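Local coordinates for amyloid-like protein 1 (Homo sapiens, PDB 3PMR) that probably binds heparin and takes part in cell adhesion through its helical E2 domain, which dimerises in a way shared with the amyloid precursor protein, at residues B[33-36]-B[37-40]; B[77-80]-B[81-85]; B[47-50]-B[51-54]. All coordinates share one frame; numbering follows the deposited sequence.

Contact 1 (B[33-36]-B[37-40])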
loop_
_atom_site.group_PDB
_atom_site.type_symbol
_atom_site.label_atom_id
_atom_site.label_comp_id
_atom_site.label_asym_id
_atom_site.label_seq_id
_atom_site.Cartn_x
_atom_site.Cartn_y
_atom_site.Cartn_z
ATOM N N ALA B 33 -5.666 -3.717 11.407
ATOM C CA ALA B 33 -5.001 -4.983 11.635
ATOM C C ALA B 33 -3.577 -4.927 11.070
ATOM O O ALA B 33 -2.615 -5.388 11.697
ATOM C CB ALA B 33 -5.784 -6.100 10.964
ATOM N N LYS B 34 -3.449 -4.353 9.883
ATOM C CA LYS B 34 -2.154 -4.245 9.234
ATOM C C LYS B 34 -1.176 -3.400 10.070
ATOM O O LYS B 34 -0.004 -3.750 10.197
ATOM C CB LYS B 34 -2.344 -3.654 7.833
ATOM C CG LYS B 34 -1.101 -3.619 6.980
ATOM C CD LYS B 34 -1.430 -3.207 5.538
ATOM C CE LYS B 34 -0.154 -2.855 4.770
ATOM N NZ LYS B 34 -0.389 -2.462 3.348
ATOM N N MET B 35 -1.658 -2.307 10.660
ATOM C CA MET B 35 -0.795 -1.447 11.475
ATOM C C MET B 35 -0.418 -2.144 12.786
ATOM O O MET B 35 0.726 -2.064 13.231
ATOM C CB MET B 35 -1.484 -0.099 11.753
ATOM C CG MET B 35 -0.624 0.919 12.529
ATOM S SD MET B 35 1.053 1.210 11.833
ATOM C CE MET B 35 0.659 2.117 10.260
ATOM N N ASP B 36 -1.375 -2.835 13.399
ATOM C CA ASP B 36 -1.099 -3.569 14.633
ATOM C C ASP B 36 0.026 -4.581 14.412
ATOM O O ASP B 36 0.940 -4.690 15.228
ATOM C CB ASP B 36 -2.336 -4.324 15.124
ATOM C CG ASP B 36 -3.395 -3.404 15.715
ATOM O OD1 ASP B 36 -3.028 -2.404 16.374
ATOM O OD2 ASP B 36 -4.600 -3.691 15.537
ATOM N N LEU B 37 -0.041 -5.321 13.313
ATOM C CA LEU B 37 0.980 -6.323 13.018
ATOM C C LEU B 37 2.319 -5.704 12.637
ATOM O O LEU B 37 3.374 -6.291 12.893
ATOM C CB LEU B 37 0.509 -7.250 11.898
ATOM C CG LEU B 37 -0.668 -8.164 12.260
ATOM C CD1 LEU B 37 -1.013 -9.044 11.063
ATOM C CD2 LEU B 37 -0.302 -9.022 13.460
ATOM N N GLU B 38 2.272 -4.528 12.014
ATOM C CA GLU B 38 3.480 -3.812 11.615
ATOM C C GLU B 38 4.263 -3.461 12.877
ATOM O O GLU B 38 5.468 -3.702 12.974
ATOM C CB GLU B 38 3.099 -2.519 10.877
ATOM C CG GLU B 38 4.281 -1.615 10.528
ATOM C CD GLU B 38 3.851 -0.318 9.853
ATOM O OE1 GLU B 38 3.278 -0.389 8.746
ATOM O OE2 GLU B 38 4.081 0.769 10.427
ATOM N N GLU B 39 3.547 -2.886 13.834
ATOM C CA GLU B 39 4.101 -2.463 15.119
ATOM C C GLU B 39 4.608 -3.632 15.950
ATOM O O GLU B 39 5.678 -3.563 16.562
ATOM C CB GLU B 39 3.032 -1.708 15.919
ATOM C CG GLU B 39 2.670 -0.348 15.348
ATOM C CD GLU B 39 1.461 0.273 16.028
ATOM O OE1 GLU B 39 1.224 1.486 15.831
ATOM O OE2 GLU B 39 0.742 -0.454 16.751
ATOM N N ARG B 40 3.831 -4.705 15.978
ATOM C CA ARG B 40 4.202 -5.890 16.739
ATOM C C ARG B 40 5.514 -6.473 16.208
ATOM O O ARG B 40 6.419 -6.812 16.966
ATOM C CB ARG B 40 3.081 -6.928 16.637
ATOM C CG ARG B 40 3.316 -8.206 17.433
ATOM C CD ARG B 40 2.162 -9.184 17.230
ATOM N NE ARG B 40 0.895 -8.635 17.705
ATOM C CZ ARG B 40 -0.287 -9.217 17.516
ATOM N NH1 ARG B 40 -0.365 -10.371 16.857
ATOM N NH2 ARG B 40 -1.395 -8.649 17.984
#
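Ala33 O accepts the backbone N-H of Leu37 at 3.0 Å, and the Leu37 side chain rises beside that bond, its CG 3.4 Å from Ala33 O. Both residues pack on helix 64-119, Ala33 on Leu92 and Leu37 on Glu88. Lys34 runs its extended chain against Arg89 and Leu92 of the same helix and joins the next turn through its carbonyl, which receives Glu38 N. Met35 does most of the side-chain work. CG stands anti to the backbone N (chi1 -176°) and the chain bends at the next two torsions, which brings the thioether across the Glu38 side chain: Met35 SD lies 3.4 Å from Glu38 OE2, and Met35 CE 3.7 Å from the same oxygen. Contacts three and four residues apart are those of an alpha-helix, here the surface of helix 26-56 in the E2 domain. Glu38 OE2 also forms a salt bridge with Arg149 of the second subunit, placing the methionine beside a carboxylate engaged at the dimer interface. Four residues on from Met35, Glu39 OE1 lies 3.8 Å from Met35 CG, and Glu39 CG 3.3 Å from Met35 O. An alanine in place of Glu39 is likely to leave Met35 CG without that carboxylate, the thioether held mainly by Glu38. Asp36 O accepts Arg40 N; Asp36 OD1 stands 4.3 Å from Glu39 OE2, two like charges near the surface.

Contact 2 (B[77-80]-B[81-85])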
loop_
_atom_site.group_PDB
_atom_site.type_symbol
_atom_site.label_atom_id
_atom_site.label_comp_id
_atom_site.label_asym_id
_atom_site.label_seq_id
_atom_site.Cartn_x
_atom_site.Cartn_y
_atom_site.Cartn_z
ATOM N N ILE B 77 17.358 -17.051 13.642
ATOM C CA ILE B 77 16.202 -16.463 14.304
ATOM C C ILE B 77 15.547 -15.453 13.371
ATOM O O ILE B 77 14.326 -15.367 13.300
ATOM C CB ILE B 77 16.590 -15.745 15.609
ATOM C CG1 ILE B 77 16.942 -16.773 16.688
ATOM C CG2 ILE B 77 15.438 -14.879 16.095
ATOM C CD1 ILE B 77 17.389 -16.143 18.002
ATOM N N LEU B 78 16.363 -14.694 12.648
ATOM C CA LEU B 78 15.829 -13.697 11.728
ATOM C C LEU B 78 15.164 -14.372 10.524
ATOM O O LEU B 78 14.248 -13.822 9.926
ATOM C CB LEU B 78 16.933 -12.754 11.257
ATOM C CG LEU B 78 17.443 -11.743 12.296
ATOM C CD1 LEU B 78 18.671 -11.020 11.732
ATOM C CD2 LEU B 78 16.345 -10.754 12.659
ATOM N N GLN B 79 15.634 -15.563 10.174
ATOM C CA GLN B 79 15.061 -16.320 9.064
ATOM C C GLN B 79 13.640 -16.706 9.469
ATOM O O GLN B 79 12.690 -16.531 8.711
ATOM C CB GLN B 79 15.873 -17.594 8.816
ATOM C CG GLN B 79 15.239 -18.541 7.815
ATOM C CD GLN B 79 15.800 -18.362 6.430
ATOM O OE1 GLN B 79 16.909 -18.811 6.139
ATOM N NE2 GLN B 79 15.048 -17.690 5.568
ATOM N N THR B 80 13.518 -17.240 10.676
ATOM C CA THR B 80 12.228 -17.651 11.218
ATOM C C THR B 80 11.272 -16.463 11.322
ATOM O O THR B 80 10.089 -16.578 11.000
ATOM C CB THR B 80 12.389 -18.282 12.623
ATOM O OG1 THR B 80 13.214 -19.448 12.531
ATOM C CG2 THR B 80 11.040 -18.672 13.197
ATOM N N LEU B 81 11.786 -15.320 11.764
ATOM C CA LEU B 81 10.950 -14.131 11.913
ATOM C C LEU B 81 10.496 -13.596 10.545
ATOM O O LEU B 81 9.354 -13.169 10.383
ATOM C CB LEU B 81 11.714 -13.054 12.684
ATOM C CG LEU B 81 10.942 -11.820 13.143
ATOM C CD1 LEU B 81 11.742 -11.105 14.232
ATOM C CD2 LEU B 81 10.690 -10.904 11.967
ATOM N N GLU B 82 11.392 -13.618 9.570
ATOM C CA GLU B 82 11.048 -13.156 8.235
ATOM C C GLU B 82 9.926 -14.021 7.653
ATOM O O GLU B 82 9.024 -13.508 6.993
ATOM C CB GLU B 82 12.281 -13.196 7.320
ATOM C CG GLU B 82 13.270 -12.034 7.543
ATOM C CD GLU B 82 14.672 -12.339 7.026
ATOM O OE1 GLU B 82 14.827 -13.306 6.250
ATOM O OE2 GLU B 82 15.617 -11.607 7.387
ATOM N N GLU B 83 9.981 -15.322 7.921
ATOM C CA GLU B 83 8.982 -16.267 7.418
ATOM C C GLU B 83 7.620 -16.040 8.051
ATOM O O GLU B 83 6.589 -16.129 7.381
ATOM C CB GLU B 83 9.448 -17.709 7.653
ATOM C CG GLU B 83 10.622 -18.108 6.771
ATOM C CD GLU B 83 11.245 -19.437 7.168
ATOM O OE1 GLU B 83 10.761 -20.064 8.139
ATOM O OE2 GLU B 83 12.221 -19.854 6.507
ATOM N N GLN B 84 7.620 -15.731 9.342
ATOM C CA GLN B 84 6.383 -15.465 10.056
ATOM C C GLN B 84 5.752 -14.150 9.611
ATOM O O GLN B 84 4.533 -14.053 9.519
ATOM C CB GLN B 84 6.635 -15.412 11.562
ATOM C CG GLN B 84 6.956 -16.760 12.175
ATOM C CD GLN B 84 7.114 -16.678 13.675
ATOM O OE1 GLN B 84 6.807 -15.651 14.288
ATOM N NE2 GLN B 84 7.583 -17.764 14.284
ATOM N N VAL B 85 6.577 -13.135 9.359
ATOM C CA VAL B 85 6.071 -11.825 8.927
ATOM C C VAL B 85 5.390 -11.972 7.560
ATOM O O VAL B 85 4.282 -11.492 7.334
ATOM C CB VAL B 85 7.220 -10.781 8.803
ATOM C CG1 VAL B 85 6.680 -9.480 8.205
ATOM C CG2 VAL B 85 7.849 -10.517 10.184
#
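Leu81, Glu82, Glu83 and Gln84 each donate a backbone N-H to the carbonyl four residues earlier, of Ile77, Leu78, Gln79 and Thr80 in turn, and these bonds carry the turn. Polar side chains fold back over the same turns. Glu82 keeps CG beside its backbone N (chi1 -77°), which lays the chain over the preceding turn with CG 3.1 Å from Leu78 O. The carboxylate is buried against the second subunit, where OE2 is hydrogen-bonded to Tyr151 OH and salt-bridged to Arg166 NE, both of that subunit. Glu83 folds back in the same manner, its CG 3.2 Å from Gln79 O, and its OE2 rests against the bent Gln79 chain, 3.5 Å from Gln79 CG. Amide and carboxylate planes are 31° apart, and Gln79 NE2 lies 3.7 Å from Glu83 OE2, long for a hydrogen bond. Thr80 and Gln84 run side by side, Thr80 CG2 3.7 Å from Gln84 NE2; the threonine OG1 is hydrogen-bonded to Ser76 O, and Gln84 OE1 to Arg41 NH1 of helix 26-56. Apolar packing belongs to the buried side. Leu78 leans on Val48 and Trp52, and Leu81 on Ile45, all of helix 26-56, while Leu78 also meets Tyr151 of the second subunit. Thr80, Glu83 and Gln84 are exposed, whereas Leu78, Leu81 and Glu82 are buried between helix 26-56 and the second subunit, as befits one member of the antiparallel helix pair 26-56/64-119 of the E2 domain, against which that subunit docks.

Contact 3 (B[47-50]-B[51-54])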
loop_
_atom_site.group_PDB
_atom_site.type_symbol
_atom_site.label_atom_id
_atom_site.label_comp_id
_atom_site.label_asym_id
_atom_site.label_seq_id
_atom_site.Cartn_x
_atom_site.Cartn_y
_atom_site.Cartn_z
ATOM N N GLU B 47 13.972 -6.198 19.344
ATOM C CA GLU B 47 14.433 -7.025 20.457
ATOM C C GLU B 47 15.496 -8.022 19.992
ATOM O O GLU B 47 16.487 -8.249 20.682
ATOM C CB GLU B 47 13.245 -7.755 21.089
ATOM C CG GLU B 47 13.605 -8.808 22.142
ATOM C CD GLU B 47 14.606 -8.308 23.190
ATOM O OE1 GLU B 47 14.455 -7.167 23.681
ATOM O OE2 GLU B 47 15.545 -9.062 23.533
ATOM N N VAL B 48 15.296 -8.613 18.818
ATOM C CA VAL B 48 16.271 -9.561 18.303
ATOM C C VAL B 48 17.563 -8.852 17.930
ATOM O O VAL B 48 18.649 -9.372 18.175
ATOM C CB VAL B 48 15.747 -10.303 17.058
ATOM C CG1 VAL B 48 16.862 -11.149 16.453
ATOM C CG2 VAL B 48 14.562 -11.187 17.440
ATOM N N MET B 49 17.453 -7.666 17.336
ATOM C CA MET B 49 18.644 -6.921 16.930
ATOM C C MET B 49 19.464 -6.503 18.145
ATOM O O MET B 49 20.691 -6.491 18.101
ATOM C CB MET B 49 18.251 -5.683 16.107
ATOM C CG MET B 49 17.744 -6.001 14.681
ATOM S SD MET B 49 19.025 -6.620 13.548
ATOM C CE MET B 49 18.049 -7.007 12.069
ATOM N N ARG B 50 18.772 -6.167 19.225
ATOM C CA ARG B 50 19.421 -5.756 20.462
ATOM C C ARG B 50 20.192 -6.937 21.065
ATOM O O ARG B 50 21.324 -6.784 21.512
ATOM C CB ARG B 50 18.357 -5.256 21.441
ATOM C CG ARG B 50 18.878 -4.719 22.756
ATOM C CD ARG B 50 17.709 -4.278 23.628
ATOM N NE ARG B 50 16.940 -3.209 22.994
ATOM C CZ ARG B 50 17.283 -1.923 23.012
ATOM N NH1 ARG B 50 18.385 -1.531 23.640
ATOM N NH2 ARG B 50 16.529 -1.027 22.390
ATOM N N GLU B 51 19.565 -8.112 21.072
ATOM C CA GLU B 51 20.188 -9.315 21.605
ATOM C C GLU B 51 21.405 -9.644 20.762
ATOM O O GLU B 51 22.465 -9.986 21.281
ATOM C CB GLU B 51 19.203 -10.485 21.573
ATOM C CG GLU B 51 18.216 -10.500 22.723
ATOM C CD GLU B 51 17.156 -11.569 22.560
ATOM O OE1 GLU B 51 17.407 -12.548 21.823
ATOM O OE2 GLU B 51 16.075 -11.437 23.174
ATOM N N TRP B 52 21.246 -9.530 19.451
ATOM C CA TRP B 52 22.338 -9.794 18.527
ATOM C C TRP B 52 23.533 -8.869 18.807
ATOM O O TRP B 52 24.676 -9.319 18.830
ATOM C CB TRP B 52 21.843 -9.600 17.095
ATOM C CG TRP B 52 22.781 -10.074 16.046
ATOM C CD1 TRP B 52 23.941 -10.773 16.226
ATOM C CD2 TRP B 52 22.640 -9.880 14.638
ATOM N NE1 TRP B 52 24.536 -11.024 15.010
ATOM C CE2 TRP B 52 23.755 -10.486 14.019
ATOM C CE3 TRP B 52 21.671 -9.254 13.833
ATOM C CZ2 TRP B 52 23.937 -10.476 12.631
ATOM C CZ3 TRP B 52 21.853 -9.247 12.453
ATOM C CH2 TRP B 52 22.979 -9.857 11.866
ATOM N N ALA B 53 23.274 -7.581 19.009
ATOM C CA ALA B 53 24.351 -6.634 19.290
ATOM C C ALA B 53 25.093 -7.033 20.575
ATOM O O ALA B 53 26.322 -7.114 20.590
ATOM C CB ALA B 53 23.785 -5.216 19.421
ATOM N N MET B 54 24.339 -7.286 21.642
ATOM C CA MET B 54 24.894 -7.693 22.935
ATOM C C MET B 54 25.855 -8.874 22.798
ATOM O O MET B 54 26.995 -8.827 23.272
ATOM C CB MET B 54 23.757 -8.084 23.879
ATOM C CG MET B 54 23.433 -7.049 24.941
ATOM S SD MET B 54 21.756 -7.200 25.609
ATOM C CE MET B 54 21.622 -8.979 25.882
#
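Met49 meets the edge of the Trp52 indole, a Met-aromatic contact between neighbouring turns of helix 26-56. The two side chains lie side by side and point the same way. SD is near the ring plane, 79° off the normal of the six-membered ring, and the nearest ring atom is CE3, 3.7 Å from Met49 SD. The first Trp52 torsion (chi1 -169°) sets its CG opposite the backbone N and carries the indole away from the helix into tight packing: it stacks on Phe74 of helix 64-119 and on His170 of the second subunit, while Met49 touches Leu173 of that subunit. The sulfur therefore borders an aromatic cluster shared by two chains, and both residues are buried.

The Glu47 and Arg50 side is exposed, and Glu51 stands at its border, where it also touches Phe74. Main-chain hydrogen bonds four residues apart run through both faces, and Arg50 reaches the following turn through its O, 3.1 Å from Met54 N. Glu47, bent at its second torsion, turns its carboxylate across that of Glu51; the two planes stand 57° apart. Glu51 CG approaches Glu47 OE2 at 3.1 Å. Glu47 OE2 is only 2.5 Å from Glu51 OE2, a spacing that two bare carboxylates would hardly tolerate, and one of the acids probably carries a proton.

In the fold
Contacts 1 and 3 lie on helix 26-56, their centres about 21 Å apart, while contact 2 belongs to the long helix 64-119 that follows it in the chain. Contact 1 is a surface contact with no buried residue, dominated by carboxylates and a thioether. Contacts 2 and 3 are partly buried and touch each other: Leu78 CD1 lies 3.7 Å from Trp52 CZ3, joining the two helices through apolar side chains. All three reach the second subunit, but by different chemistry, through a salt bridge at contact 1, a salt bridge and a hydrogen bond to a tyrosine hydroxyl at contact 2, and aromatic stacking at contact 3.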